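Local coordinates for luciferase-like enzymeAMP-CoA-ligase (Zophobas atratus, PDB 4W8O), which probably activates carboxylic acids with ATP as an AMP-CoA-ligase of the adenylate-forming (ANL) superfamily, being a luciferase-like enzyme from a nonluminescent beetle, at residues Thr56-Leu60 with Glu166-Lys170; Leu113-Thr117 with Tyr388-Asp392; Arg119-Glu125 with Cys142-Gly148; Thr208-Cys212 with Ser353-Leu357; Cys216-Phe222 with Ser242-Ala247. All coordinates share one frame; numbering follows the deposited sequence.

In the fold
The five contacts are spread over the large AMP-binding part of an ANL-type enzyme, built of two mixed beta sheets and a smaller antiparallel one. Contacts 3 and 5 are neighbouring parallel strands within beta-alpha-beta units of the two mixed sheets, their centres 25 Å apart. Contact 2 ties helix 106-116, which leads into contact 3, to the loop after strand 387-388. Contact 1 comes within about 5 Å of contact 3 (nearest atoms). Contact 4 holds the end of helix 199-211, which leads into contact 5; their centres lie 20 Å apart. Ser-353 of contact 4 hydrogen-bonds through OG to Leu-329 O, a residue of the pocket that holds a polyethylene glycol molecule here.

Contact 1. Residues Thr56-Leu60 with Glu166-Lys170; sequences TRVAL and EKAFK
Phe-169 lays its ring against the side of helix 48-64, where Thr-56, Ala-59 and Leu-60 meet it obliquely. Phe-169 CG stands opposite the backbone N (chi1 177°), which carries the ring toward the helix: Phe-169 CD1 packs 3.6 Å from Leu-60 CD2, Phe-169 CD2 lies 3.7 Å from Thr-56 CG2, and Phe-169 CZ reaches Ala-59 CB. The small alanine lets the ring come close, while threonine offers its methyl and keeps OG1 bonded to Lys-52 O. Beside this apolar patch Arg-57 NE forms a salt bridge to Glu-166 OE1 at 2.8 Å, its N-H...O hydrogen bond almost straight (178°). The oxygen sits in the guanidinium plane, but the donor arrives from above the carboxylate plane. A methionine in place of Arg-57 would probably leave the Glu-166 carboxylate without its charged mate and freer to turn. Leu-60 CD1 also packs on Glu-166 CG. The contact fastens the loop between helix 156-159 and strand 179-184 to helix 48-64, which helix 85-92 flanks at Ala-59 and helix 20-30 at Thr-56.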
# COMPACT_ATOMS: atom_id res chain seq x y z
N THR A 56 1.96 -13.26 -17.03
CA THR A 56 3.03 -13.58 -17.99
C THR A 56 2.58 -13.25 -19.41
O THR A 56 3.32 -12.64 -20.18
CB THR A 56 3.47 -15.06 -17.86
OG1 THR A 56 4.02 -15.29 -16.56
CG2 THR A 56 4.51 -15.42 -18.92
N ARG A 57 1.34 -13.61 -19.73
CA ARG A 57 0.78 -13.34 -21.06
C ARG A 57 0.62 -11.85 -21.32
O ARG A 57 0.95 -11.38 -22.40
CB ARG A 57 -0.56 -14.06 -21.23
CG ARG A 57 -0.43 -15.55 -21.39
CD ARG A 57 -1.78 -16.23 -21.33
NE ARG A 57 -1.66 -17.68 -21.38
CZ ARG A 57 -2.70 -18.51 -21.29
NH1 ARG A 57 -3.93 -18.03 -21.13
NH2 ARG A 57 -2.50 -19.82 -21.34
N VAL A 58 0.13 -11.12 -20.32
CA VAL A 58 0.05 -9.66 -20.44
C VAL A 58 1.43 -9.05 -20.66
O VAL A 58 1.58 -8.17 -21.51
CB VAL A 58 -0.64 -9.03 -19.21
CG1 VAL A 58 -0.56 -7.51 -19.27
CG2 VAL A 58 -2.10 -9.45 -19.14
N ALA A 59 2.43 -9.52 -19.91
CA ALA A 59 3.81 -9.02 -20.02
C ALA A 59 4.39 -9.23 -21.42
O ALA A 59 4.99 -8.31 -21.99
CB ALA A 59 4.71 -9.69 -18.99
N LEU A 60 4.22 -10.43 -21.95
CA LEU A 60 4.72 -10.75 -23.30
C LEU A 60 4.07 -9.85 -24.34
O LEU A 60 4.73 -9.42 -25.28
CB LEU A 60 4.49 -12.23 -23.65
CG LEU A 60 5.41 -13.21 -22.91
CD1 LEU A 60 4.86 -14.62 -23.03
CD2 LEU A 60 6.83 -13.14 -23.45
N GLU A 166 5.75 -18.59 -23.41
CA GLU A 166 5.29 -18.36 -22.04
C GLU A 166 6.16 -19.13 -21.06
O GLU A 166 6.47 -18.64 -19.98
CB GLU A 166 3.83 -18.77 -21.88
CG GLU A 166 2.86 -17.87 -22.64
CD GLU A 166 1.45 -18.41 -22.68
OE1 GLU A 166 0.92 -18.81 -21.62
OE2 GLU A 166 0.85 -18.42 -23.77
N LYS A 167 6.55 -20.32 -21.47
CA LYS A 167 7.33 -21.21 -20.63
C LYS A 167 8.70 -20.62 -20.30
O LYS A 167 9.18 -20.74 -19.17
CB LYS A 167 7.50 -22.56 -21.32
CG LYS A 167 7.82 -23.70 -20.38
CD LYS A 167 7.86 -25.02 -21.12
CE LYS A 167 7.85 -26.18 -20.16
NZ LYS A 167 7.72 -27.48 -20.88
N ALA A 168 9.32 -19.98 -21.29
CA ALA A 168 10.66 -19.44 -21.14
C ALA A 168 10.69 -18.05 -20.51
O ALA A 168 11.74 -17.61 -20.04
CB ALA A 168 11.36 -19.41 -22.49
N PHE A 169 9.56 -17.35 -20.49
CA PHE A 169 9.56 -15.97 -20.01
C PHE A 169 10.10 -15.86 -18.59
O PHE A 169 9.74 -16.64 -17.71
CB PHE A 169 8.17 -15.35 -20.07
CG PHE A 169 8.12 -13.95 -19.51
CD1 PHE A 169 8.53 -12.87 -20.27
CD2 PHE A 169 7.68 -13.72 -18.21
CE1 PHE A 169 8.50 -11.59 -19.76
CE2 PHE A 169 7.64 -12.44 -17.69
CZ PHE A 169 8.05 -11.37 -18.46
N LYS A 170 10.99 -14.89 -18.40
CA LYS A 170 11.48 -14.53 -17.09
C LYS A 170 11.41 -13.00 -16.97
O LYS A 170 11.59 -12.29 -17.96
CB LYS A 170 12.92 -15.01 -16.87
CG LYS A 170 13.09 -16.52 -16.81
CD LYS A 170 12.42 -17.12 -15.58
CE LYS A 170 12.82 -18.58 -15.35
NZ LYS A 170 12.17 -19.10 -14.10

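Contact 2. Residues Leu113-Thr117 with Tyr388-Asp392; sequences LSLVT and YYRND
Arg-390 and Tyr-389 reach from the loop after strand 387-388, an edge strand of the eight-stranded mixed sheet, to the C-terminal end of helix 106-116, where the arginine meets a main-chain carbonyl of the last turn and the side-chain hydroxyl of Thr-117 just beyond it. The guanidinium lies with one face against Tyr-389 CE2, 3.4 Å above its plane and offset toward the rim, while Thr-117 OG1 comes to its edge. A bend at chi3 (-98°) turns the arginine toward the helix end. Arg-390 NH2 donates a hydrogen bond to Thr-117 OG1 at 2.6 Å and a weak one to Leu-115 O. Thr-117, the first residue beyond the helix and with positive phi, crosses the arginine obliquely. Replacing it with a valine is likely to cost Arg-390 NH2 its stronger bond across the contact and leave the guanidinium less firmly placed. The tyrosine turns its ring edge to the helix, Leu-115 O lying near the ring plane. At the far end of that ring, a water 2.8 Å from Tyr-389 OH donates to Val-116 O.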
# COMPACT_ATOMS: atom_id res chain seq x y z
N LEU A 113 -1.33 13.00 -14.24
CA LEU A 113 -0.83 12.51 -15.53
C LEU A 113 0.34 13.35 -16.04
O LEU A 113 1.30 12.82 -16.61
CB LEU A 113 -1.96 12.49 -16.58
CG LEU A 113 -3.03 11.41 -16.41
CD1 LEU A 113 -4.20 11.63 -17.37
CD2 LEU A 113 -2.44 10.03 -16.60
N SER A 114 0.27 14.66 -15.81
CA SER A 114 1.33 15.56 -16.26
C SER A 114 2.62 15.31 -15.49
O SER A 114 3.71 15.53 -16.01
CB SER A 114 0.89 17.03 -16.14
OG SER A 114 0.97 17.49 -14.80
N LEU A 115 2.50 14.85 -14.24
CA LEU A 115 3.68 14.47 -13.46
C LEU A 115 4.41 13.24 -14.03
O LEU A 115 5.62 13.25 -14.13
CB LEU A 115 3.32 14.20 -12.00
CG LEU A 115 2.84 15.37 -11.15
CD1 LEU A 115 2.28 14.85 -9.84
CD2 LEU A 115 3.97 16.35 -10.90
N VAL A 116 3.65 12.20 -14.38
CA VAL A 116 4.23 10.90 -14.72
C VAL A 116 4.18 10.52 -16.22
O VAL A 116 4.83 9.55 -16.62
CB VAL A 116 3.63 9.77 -13.85
CG1 VAL A 116 3.77 10.11 -12.37
CG2 VAL A 116 2.18 9.46 -14.21
N THR A 117 3.42 11.27 -17.02
CA THR A 117 3.35 11.10 -18.47
C THR A 117 3.47 9.63 -18.91
O THR A 117 4.47 9.24 -19.49
CB THR A 117 4.43 11.95 -19.18
OG1 THR A 117 5.73 11.55 -18.72
CG2 THR A 117 4.23 13.44 -18.89
N TYR A 388 11.71 12.54 -5.89
CA TYR A 388 10.55 12.78 -6.75
C TYR A 388 10.93 12.49 -8.21
O TYR A 388 12.09 12.60 -8.59
CB TYR A 388 10.02 14.22 -6.61
CG TYR A 388 9.37 14.56 -5.26
CD1 TYR A 388 8.69 13.60 -4.50
CD2 TYR A 388 9.41 15.87 -4.78
CE1 TYR A 388 8.09 13.94 -3.29
CE2 TYR A 388 8.79 16.21 -3.57
CZ TYR A 388 8.14 15.24 -2.83
OH TYR A 388 7.54 15.57 -1.63
N TYR A 389 9.94 12.14 -9.03
CA TYR A 389 10.18 11.72 -10.41
C TYR A 389 10.81 12.83 -11.25
O TYR A 389 11.82 12.61 -11.91
CB TYR A 389 8.86 11.27 -11.04
CG TYR A 389 8.99 10.60 -12.39
CD1 TYR A 389 9.85 9.51 -12.57
CD2 TYR A 389 8.23 11.02 -13.47
CE1 TYR A 389 9.94 8.87 -13.80
CE2 TYR A 389 8.33 10.40 -14.70
CZ TYR A 389 9.18 9.32 -14.86
OH TYR A 389 9.27 8.71 -16.09
N ARG A 390 10.22 14.02 -11.23
CA ARG A 390 10.82 15.16 -11.93
C ARG A 390 11.02 16.41 -11.07
O ARG A 390 11.64 17.37 -11.53
CB ARG A 390 10.01 15.48 -13.19
CG ARG A 390 10.22 14.42 -14.26
CD ARG A 390 9.71 14.85 -15.62
NE ARG A 390 8.37 14.33 -15.91
CZ ARG A 390 8.10 13.29 -16.70
NH1 ARG A 390 9.05 12.60 -17.30
NH2 ARG A 390 6.83 12.94 -16.87
N ASN A 391 10.54 16.40 -9.84
CA ASN A 391 10.68 17.54 -8.96
C ASN A 391 11.81 17.31 -7.94
O ASN A 391 12.59 16.36 -8.08
CB ASN A 391 9.31 17.87 -8.35
CG ASN A 391 8.43 18.65 -9.32
OD1 ASN A 391 8.83 19.71 -9.81
ND2 ASN A 391 7.26 18.12 -9.64
N ASP A 392 11.90 18.17 -6.92
CA ASP A 392 13.07 18.22 -6.05
C ASP A 392 12.68 18.00 -4.58
O ASP A 392 12.18 18.90 -3.92
CB ASP A 392 13.74 19.59 -6.20
CG ASP A 392 15.02 19.72 -5.39
OD1 ASP A 392 15.30 18.85 -4.55
OD2 ASP A 392 15.76 20.70 -5.61
O HOH W 1 6.50 15.81 -16.27
O HOH W 2 7.19 9.08 -17.86

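Contact 3. Residues Arg119-Glu125 with Cys142-Gly148; sequences RIIFVEE and CEIIVFG
The ring of Phe-122 takes Ile-145 CB over one face, in a CH-pi contact 4.2 Å from the ring centroid. Phe-147 brings the backbone N of Glu-124 to its ring edge and meets Phe-122 obliquely, its CE2 3.7 Å from Phe-122 CB. Phe-122 CG stands opposite the carbonyl carbon (chi1 -72°), laying the ring alongside Ile-145, whose CG2 touches CE2. With Ile-120, these residues line one sheet face; Phe-75 and Pro-86 meet Phe-122 there. On the opposite face of the sheet Val-123 CG1 packs 3.6 Å from Ile-144 CG2, and Ile-121 CG2 touches Cys-142 SG. Beta-branched Ile-121, Val-123, Ile-144 and Val-146 suit an extended strand and give this face a compact apolar surface, against which pack Ile-131 and Leu-135 of helix 128-138, the connection of the beta-alpha-beta crossover. Five backbone bonds join the strands, from Glu-143 N to Arg-119 O through Phe-147 N to Val-123 O at 2.8 Å. Glu-143 lays its carboxylate beside Ile-120, OE1 3.4 Å from Ile-120 CG1, and pairs through OE2 with Lys-65. The ladder satisfies the backbone groups that the parallel strands turn to each other, those on the far side of strand 120-124 bonding to strand 72-76, while Glu-143 finds its counter-charge outside.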
# COMPACT_ATOMS: atom_id res chain seq x y z
N ARG A 119 3.01 5.83 -20.67
CA ARG A 119 2.97 5.31 -22.02
C ARG A 119 1.66 4.57 -22.27
O ARG A 119 1.13 4.59 -23.37
CB ARG A 119 4.13 4.36 -22.25
CG ARG A 119 4.12 3.78 -23.64
CD ARG A 119 5.50 3.38 -24.05
NE ARG A 119 5.50 2.61 -25.28
CZ ARG A 119 6.60 2.17 -25.87
NH1 ARG A 119 7.79 2.43 -25.33
NH2 ARG A 119 6.51 1.46 -26.99
N ILE A 120 1.17 3.91 -21.24
CA ILE A 120 -0.10 3.21 -21.31
C ILE A 120 -0.82 3.49 -20.02
O ILE A 120 -0.19 3.61 -18.96
CB ILE A 120 0.09 1.68 -21.42
CG1 ILE A 120 0.71 1.31 -22.76
CG2 ILE A 120 -1.25 0.97 -21.25
CD1 ILE A 120 1.20 -0.13 -22.83
N ILE A 121 -2.14 3.58 -20.11
CA ILE A 121 -2.99 3.58 -18.92
C ILE A 121 -4.10 2.54 -19.07
O ILE A 121 -4.86 2.55 -20.04
CB ILE A 121 -3.57 4.98 -18.59
CG1 ILE A 121 -4.59 4.88 -17.46
CG2 ILE A 121 -4.22 5.62 -19.80
CD1 ILE A 121 -4.83 6.19 -16.75
N PHE A 122 -4.15 1.62 -18.10
CA PHE A 122 -5.26 0.67 -17.97
C PHE A 122 -6.38 1.33 -17.16
O PHE A 122 -6.13 1.85 -16.06
CB PHE A 122 -4.80 -0.61 -17.27
CG PHE A 122 -3.90 -1.48 -18.12
CD1 PHE A 122 -2.56 -1.18 -18.26
CD2 PHE A 122 -4.40 -2.60 -18.77
CE1 PHE A 122 -1.72 -1.98 -19.04
CE2 PHE A 122 -3.58 -3.39 -19.55
CZ PHE A 122 -2.24 -3.08 -19.69
N VAL A 123 -7.60 1.26 -17.67
CA VAL A 123 -8.73 1.98 -17.07
C VAL A 123 -10.00 1.13 -17.01
O VAL A 123 -10.34 0.43 -17.95
CB VAL A 123 -9.01 3.28 -17.86
CG1 VAL A 123 -9.59 2.98 -19.23
CG2 VAL A 123 -9.95 4.20 -17.09
N GLU A 124 -10.69 1.19 -15.88
CA GLU A 124 -12.02 0.59 -15.75
C GLU A 124 -13.01 1.34 -16.63
O GLU A 124 -12.83 2.54 -16.89
CB GLU A 124 -12.50 0.61 -14.28
CG GLU A 124 -12.65 2.01 -13.70
CD GLU A 124 -13.13 2.04 -12.26
OE1 GLU A 124 -13.14 1.00 -11.58
OE2 GLU A 124 -13.50 3.15 -11.81
N GLU A 125 -14.05 0.65 -17.09
CA GLU A 125 -15.07 1.28 -17.94
C GLU A 125 -15.66 2.55 -17.32
O GLU A 125 -15.90 3.54 -18.01
CB GLU A 125 -16.21 0.29 -18.23
CG GLU A 125 -15.83 -0.79 -19.22
CD GLU A 125 -16.96 -1.79 -19.47
OE1 GLU A 125 -17.98 -1.75 -18.75
OE2 GLU A 125 -16.84 -2.62 -20.39
N CYS A 142 -1.33 9.04 -25.11
CA CYS A 142 -1.16 7.87 -24.26
C CYS A 142 -2.10 6.80 -24.75
O CYS A 142 -3.25 7.09 -25.07
CB CYS A 142 -1.50 8.22 -22.81
SG CYS A 142 -1.29 6.86 -21.62
N GLU A 143 -1.63 5.57 -24.82
CA GLU A 143 -2.50 4.45 -25.16
C GLU A 143 -3.40 4.15 -23.95
O GLU A 143 -2.93 4.12 -22.81
CB GLU A 143 -1.67 3.23 -25.53
CG GLU A 143 -2.47 2.04 -26.04
CD GLU A 143 -1.66 0.75 -26.05
OE1 GLU A 143 -0.42 0.81 -25.97
OE2 GLU A 143 -2.27 -0.33 -26.16
N ILE A 144 -4.69 3.97 -24.21
CA ILE A 144 -5.63 3.54 -23.19
C ILE A 144 -6.00 2.09 -23.44
O ILE A 144 -6.24 1.69 -24.57
CB ILE A 144 -6.90 4.41 -23.20
CG1 ILE A 144 -6.57 5.85 -22.76
CG2 ILE A 144 -7.97 3.81 -22.29
CD1 ILE A 144 -7.68 6.85 -23.02
N ILE A 145 -6.03 1.29 -22.37
CA ILE A 145 -6.49 -0.10 -22.46
C ILE A 145 -7.59 -0.28 -21.41
O ILE A 145 -7.37 0.00 -20.23
CB ILE A 145 -5.33 -1.09 -22.27
CG1 ILE A 145 -4.29 -0.89 -23.37
CG2 ILE A 145 -5.84 -2.53 -22.29
CD1 ILE A 145 -3.08 -1.80 -23.28
N VAL A 146 -8.76 -0.73 -21.85
CA VAL A 146 -9.95 -0.77 -21.00
C VAL A 146 -10.12 -2.15 -20.37
O VAL A 146 -9.93 -3.17 -21.03
CB VAL A 146 -11.22 -0.42 -21.81
CG1 VAL A 146 -12.48 -0.56 -20.97
CG2 VAL A 146 -11.11 0.99 -22.37
N PHE A 147 -10.45 -2.17 -19.08
CA PHE A 147 -10.92 -3.39 -18.42
C PHE A 147 -12.37 -3.63 -18.81
O PHE A 147 -13.29 -3.28 -18.09
CB PHE A 147 -10.82 -3.30 -16.89
CG PHE A 147 -9.41 -3.26 -16.37
CD1 PHE A 147 -8.60 -4.38 -16.46
CD2 PHE A 147 -8.90 -2.11 -15.78
CE1 PHE A 147 -7.30 -4.36 -15.98
CE2 PHE A 147 -7.60 -2.08 -15.29
CZ PHE A 147 -6.79 -3.22 -15.40
N GLY A 148 -12.56 -4.22 -19.97
CA GLY A 148 -13.91 -4.45 -20.49
C GLY A 148 -13.90 -4.38 -21.99
O GLY A 148 -12.92 -4.76 -22.64
O HOH W 3 1.25 5.16 -25.97
O HOH W 4 -14.38 -1.89 -16.06

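Contact 4. Residues Thr208-Cys212 with Ser353-Leu357; sequences TSFYC and SPRTL
A type II beta turn from Ser-353 to Thr-356, joining edge strand 351-352 of the nine-stranded mixed sheet to strand 357-362 of the antiparallel sheet, sets Pro-354 against the last turn of helix 199-211. The helix end thus packs where the two sheets connect. Proline suits the second place of such a turn, its ring already fixing phi near the required value, and that ring is also the main apolar surface. Pro-354 CG packs 3.8 Å from Tyr-211 CB, while Pro-354 CD rests on Cys-212 SG at 3.7 Å. The sulfur also meets Ser-353 CB. Thr-208 OG1 lies beside the backbone N (chi1 -65°), which leaves CG2 anti to that nitrogen and facing the turn, at Pro-354 O and Ser-353 CB; OG1 bonds instead to Gln-204 O. Phe-11 stacks with the Tyr-211 ring and touches Pro-354, so the N-terminal segment packs on both partners. Ser-353 OG bonds to Leu-329 O of the neighbouring strand. A water donates to Thr-208 OG1 at 2.6 Å and weakly to Arg-355 O.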
# COMPACT_ATOMS: atom_id res chain seq x y z
N THR A 208 9.53 -4.90 5.84
CA THR A 208 9.41 -4.30 7.17
C THR A 208 8.03 -4.56 7.75
O THR A 208 7.90 -4.89 8.93
CB THR A 208 9.70 -2.78 7.13
OG1 THR A 208 11.07 -2.56 6.77
CG2 THR A 208 9.41 -2.11 8.48
N SER A 209 6.99 -4.45 6.93
CA SER A 209 5.63 -4.73 7.38
C SER A 209 5.45 -6.21 7.81
O SER A 209 4.72 -6.50 8.76
CB SER A 209 4.58 -4.31 6.32
OG SER A 209 4.49 -5.21 5.22
N PHE A 210 6.14 -7.13 7.13
CA PHE A 210 6.13 -8.53 7.53
C PHE A 210 6.74 -8.74 8.93
O PHE A 210 6.18 -9.45 9.75
CB PHE A 210 6.88 -9.39 6.50
CG PHE A 210 7.04 -10.82 6.91
CD1 PHE A 210 5.99 -11.72 6.79
CD2 PHE A 210 8.25 -11.28 7.42
CE1 PHE A 210 6.13 -13.04 7.18
CE2 PHE A 210 8.40 -12.61 7.80
CZ PHE A 210 7.34 -13.49 7.67
N TYR A 211 7.88 -8.10 9.20
CA TYR A 211 8.53 -8.22 10.51
C TYR A 211 7.84 -7.43 11.63
O TYR A 211 8.22 -7.56 12.79
CB TYR A 211 10.03 -7.89 10.42
CG TYR A 211 10.77 -9.01 9.74
CD1 TYR A 211 10.96 -10.23 10.37
CD2 TYR A 211 11.24 -8.86 8.44
CE1 TYR A 211 11.62 -11.27 9.74
CE2 TYR A 211 11.90 -9.89 7.79
CZ TYR A 211 12.08 -11.10 8.45
OH TYR A 211 12.72 -12.12 7.81
N CYS A 212 6.84 -6.63 11.29
CA CYS A 212 5.98 -6.02 12.31
C CYS A 212 5.18 -7.09 13.03
O CYS A 212 4.73 -6.88 14.16
CB CYS A 212 5.04 -4.97 11.71
SG CYS A 212 5.88 -3.43 11.27
N SER A 353 8.80 0.70 13.99
CA SER A 353 8.83 -0.54 13.22
C SER A 353 10.26 -1.08 13.07
O SER A 353 11.23 -0.34 13.27
CB SER A 353 8.18 -0.32 11.84
OG SER A 353 8.64 0.88 11.26
N PRO A 354 10.40 -2.38 12.72
CA PRO A 354 11.75 -2.96 12.62
C PRO A 354 12.64 -2.22 11.63
O PRO A 354 12.15 -1.68 10.63
CB PRO A 354 11.49 -4.40 12.13
CG PRO A 354 10.08 -4.68 12.47
CD PRO A 354 9.35 -3.37 12.45
N ARG A 355 13.94 -2.17 11.95
CA ARG A 355 14.95 -1.56 11.09
C ARG A 355 14.64 -0.12 10.71
O ARG A 355 15.04 0.34 9.64
CB ARG A 355 15.19 -2.44 9.85
CG ARG A 355 16.11 -3.63 10.13
CD ARG A 355 16.38 -4.47 8.89
NE ARG A 355 17.05 -3.72 7.85
CZ ARG A 355 18.37 -3.62 7.69
NH1 ARG A 355 19.21 -4.22 8.53
NH2 ARG A 355 18.84 -2.91 6.68
N THR A 356 13.96 0.59 11.60
CA THR A 356 13.58 1.98 11.40
C THR A 356 14.12 2.83 12.55
O THR A 356 14.14 2.39 13.71
CB THR A 356 12.04 2.12 11.36
OG1 THR A 356 11.52 1.35 10.27
CG2 THR A 356 11.61 3.57 11.21
N LEU A 357 14.59 4.04 12.23
CA LEU A 357 14.96 5.03 13.24
C LEU A 357 13.91 6.15 13.29
O LEU A 357 13.44 6.60 12.25
CB LEU A 357 16.33 5.65 12.92
CG LEU A 357 17.51 4.70 12.75
CD1 LEU A 357 18.71 5.48 12.24
CD2 LEU A 357 17.85 3.98 14.04
O HOH W 5 13.00 -0.98 7.41

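Contact 5. Residues Cys216-Phe222 with Ser242-Ala247; sequences CRSILHF and STRVFA
His-221 and Arg-244 meet edge to edge, Arg-244 NH1 donating to His-221 NE2 at 3.3 Å with an angle of 158° at the hydrogen. Each partner lies near the plane of the other's flat group, although the two planes are 59° apart. A bend at chi3 curls the arginine so that NH1 comes to the ring nitrogen, and its CD also lies against the ring, 3.6 Å from NE2. His-221 reaches that position because its CG sits between the backbone N and the carbonyl carbon (chi1 74°), which brings the ring over toward the neighbouring strand. Its other nitrogen, ND1, is bonded to Thr-223 OG1, so both ring nitrogens have partners, which should hold the ring's rotation. On the other face of the sheet Leu-220 CD1 packs 3.8 Å from Val-245 CG1, and beyond the strands Phe-222 CE1 rests on Ala-247 CB, alanine being small enough to take the ring close. Strands 218-221 and 243-246 are parallel partners in a beta-alpha-beta crossover, joined by helix 228-239, whose Ile-233 touches both Ile-219 and His-221. The backbone ladder runs from Thr-243 N to Arg-217 O at 2.9 Å and through Val-245 N to Ile-219 O at 2.7 Å, ending in a weak bond from Ala-247 N to His-221 O. Farther out, strand 35-39 flanks Arg-244 through Gln-37, and Thr-243 OG1 is bonded to Ile-35 O.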
# COMPACT_ATOMS: atom_id res chain seq x y z
N CYS A 216 -1.56 -11.81 8.47
CA CYS A 216 -2.07 -11.42 7.14
C CYS A 216 -2.55 -12.63 6.31
O CYS A 216 -2.74 -12.49 5.10
CB CYS A 216 -0.99 -10.72 6.32
SG CYS A 216 -0.60 -9.03 6.80
N ARG A 217 -2.71 -13.79 6.94
CA ARG A 217 -2.97 -15.02 6.18
C ARG A 217 -4.20 -14.90 5.27
O ARG A 217 -4.20 -15.38 4.14
CB ARG A 217 -3.14 -16.21 7.13
CG ARG A 217 -1.85 -16.62 7.84
CD ARG A 217 -2.12 -17.64 8.93
NE ARG A 217 -2.98 -17.08 9.97
CZ ARG A 217 -3.62 -17.79 10.89
NH1 ARG A 217 -3.51 -19.11 10.93
NH2 ARG A 217 -4.38 -17.17 11.79
N SER A 218 -5.23 -14.25 5.77
CA SER A 218 -6.38 -13.90 4.96
C SER A 218 -6.84 -12.48 5.33
O SER A 218 -7.54 -12.27 6.34
CB SER A 218 -7.49 -14.93 5.16
OG SER A 218 -8.46 -14.78 4.15
N ILE A 219 -6.44 -11.50 4.52
CA ILE A 219 -6.63 -10.09 4.85
C ILE A 219 -7.61 -9.40 3.89
O ILE A 219 -7.46 -9.49 2.67
CB ILE A 219 -5.29 -9.31 4.91
CG1 ILE A 219 -5.54 -7.84 5.29
CG2 ILE A 219 -4.52 -9.40 3.60
CD1 ILE A 219 -4.30 -7.07 5.68
N LEU A 220 -8.61 -8.74 4.47
CA LEU A 220 -9.60 -7.97 3.71
C LEU A 220 -9.21 -6.49 3.72
O LEU A 220 -8.74 -5.97 4.73
CB LEU A 220 -10.99 -8.14 4.33
CG LEU A 220 -12.16 -7.30 3.78
CD1 LEU A 220 -12.39 -7.54 2.30
CD2 LEU A 220 -13.44 -7.61 4.56
N HIS A 221 -9.40 -5.82 2.58
CA HIS A 221 -9.28 -4.37 2.56
C HIS A 221 -10.20 -3.77 1.52
O HIS A 221 -10.73 -4.47 0.65
CB HIS A 221 -7.84 -3.96 2.30
CG HIS A 221 -7.40 -4.16 0.89
ND1 HIS A 221 -7.21 -3.12 0.02
CD2 HIS A 221 -7.15 -5.29 0.19
CE1 HIS A 221 -6.85 -3.59 -1.16
NE2 HIS A 221 -6.81 -4.91 -1.08
N PHE A 222 -10.40 -2.47 1.62
CA PHE A 222 -11.30 -1.73 0.74
C PHE A 222 -10.57 -0.70 -0.10
O PHE A 222 -11.10 -0.28 -1.13
CB PHE A 222 -12.38 -1.04 1.58
CG PHE A 222 -13.15 -1.99 2.46
CD1 PHE A 222 -14.20 -2.73 1.95
CD2 PHE A 222 -12.80 -2.16 3.79
CE1 PHE A 222 -14.90 -3.62 2.75
CE2 PHE A 222 -13.49 -3.05 4.59
CZ PHE A 222 -14.54 -3.78 4.07
N SER A 242 -0.05 -15.58 1.32
CA SER A 242 -1.34 -15.33 1.94
C SER A 242 -2.37 -14.92 0.89
O SER A 242 -2.05 -14.77 -0.29
CB SER A 242 -1.20 -14.22 2.97
OG SER A 242 -0.27 -14.59 3.97
N THR A 243 -3.61 -14.73 1.34
CA THR A 243 -4.72 -14.40 0.45
C THR A 243 -5.16 -12.96 0.70
O THR A 243 -5.36 -12.56 1.84
CB THR A 243 -5.90 -15.35 0.70
OG1 THR A 243 -5.49 -16.68 0.41
CG2 THR A 243 -7.09 -14.99 -0.19
N ARG A 244 -5.29 -12.19 -0.38
CA ARG A 244 -5.84 -10.84 -0.31
C ARG A 244 -7.32 -10.86 -0.68
O ARG A 244 -7.69 -11.37 -1.75
CB ARG A 244 -5.08 -9.91 -1.27
CG ARG A 244 -5.44 -8.43 -1.12
CD ARG A 244 -4.49 -7.53 -1.90
NE ARG A 244 -4.49 -7.85 -3.33
CZ ARG A 244 -5.40 -7.44 -4.21
NH1 ARG A 244 -6.41 -6.65 -3.84
NH2 ARG A 244 -5.30 -7.80 -5.48
N VAL A 245 -8.15 -10.32 0.20
CA VAL A 245 -9.59 -10.18 -0.06
C VAL A 245 -9.96 -8.70 -0.21
O VAL A 245 -9.48 -7.86 0.53
CB VAL A 245 -10.43 -10.84 1.05
CG1 VAL A 245 -11.89 -10.95 0.63
CG2 VAL A 245 -9.87 -12.22 1.39
N PHE A 246 -10.78 -8.40 -1.20
CA PHE A 246 -11.23 -7.03 -1.40
C PHE A 246 -12.74 -6.96 -1.58
O PHE A 246 -13.39 -7.94 -1.95
CB PHE A 246 -10.51 -6.37 -2.59
CG PHE A 246 -10.70 -7.09 -3.90
CD1 PHE A 246 -11.79 -6.81 -4.71
CD2 PHE A 246 -9.79 -8.05 -4.31
CE1 PHE A 246 -11.97 -7.47 -5.91
CE2 PHE A 246 -9.96 -8.72 -5.51
CZ PHE A 246 -11.06 -8.43 -6.31
N ALA A 247 -13.29 -5.78 -1.30
CA ALA A 247 -14.68 -5.47 -1.55
C ALA A 247 -14.76 -3.98 -1.89
O ALA A 247 -13.94 -3.17 -1.42
CB ALA A 247 -15.53 -5.81 -0.34
O HOH W 6 -11.87 -2.25 -2.89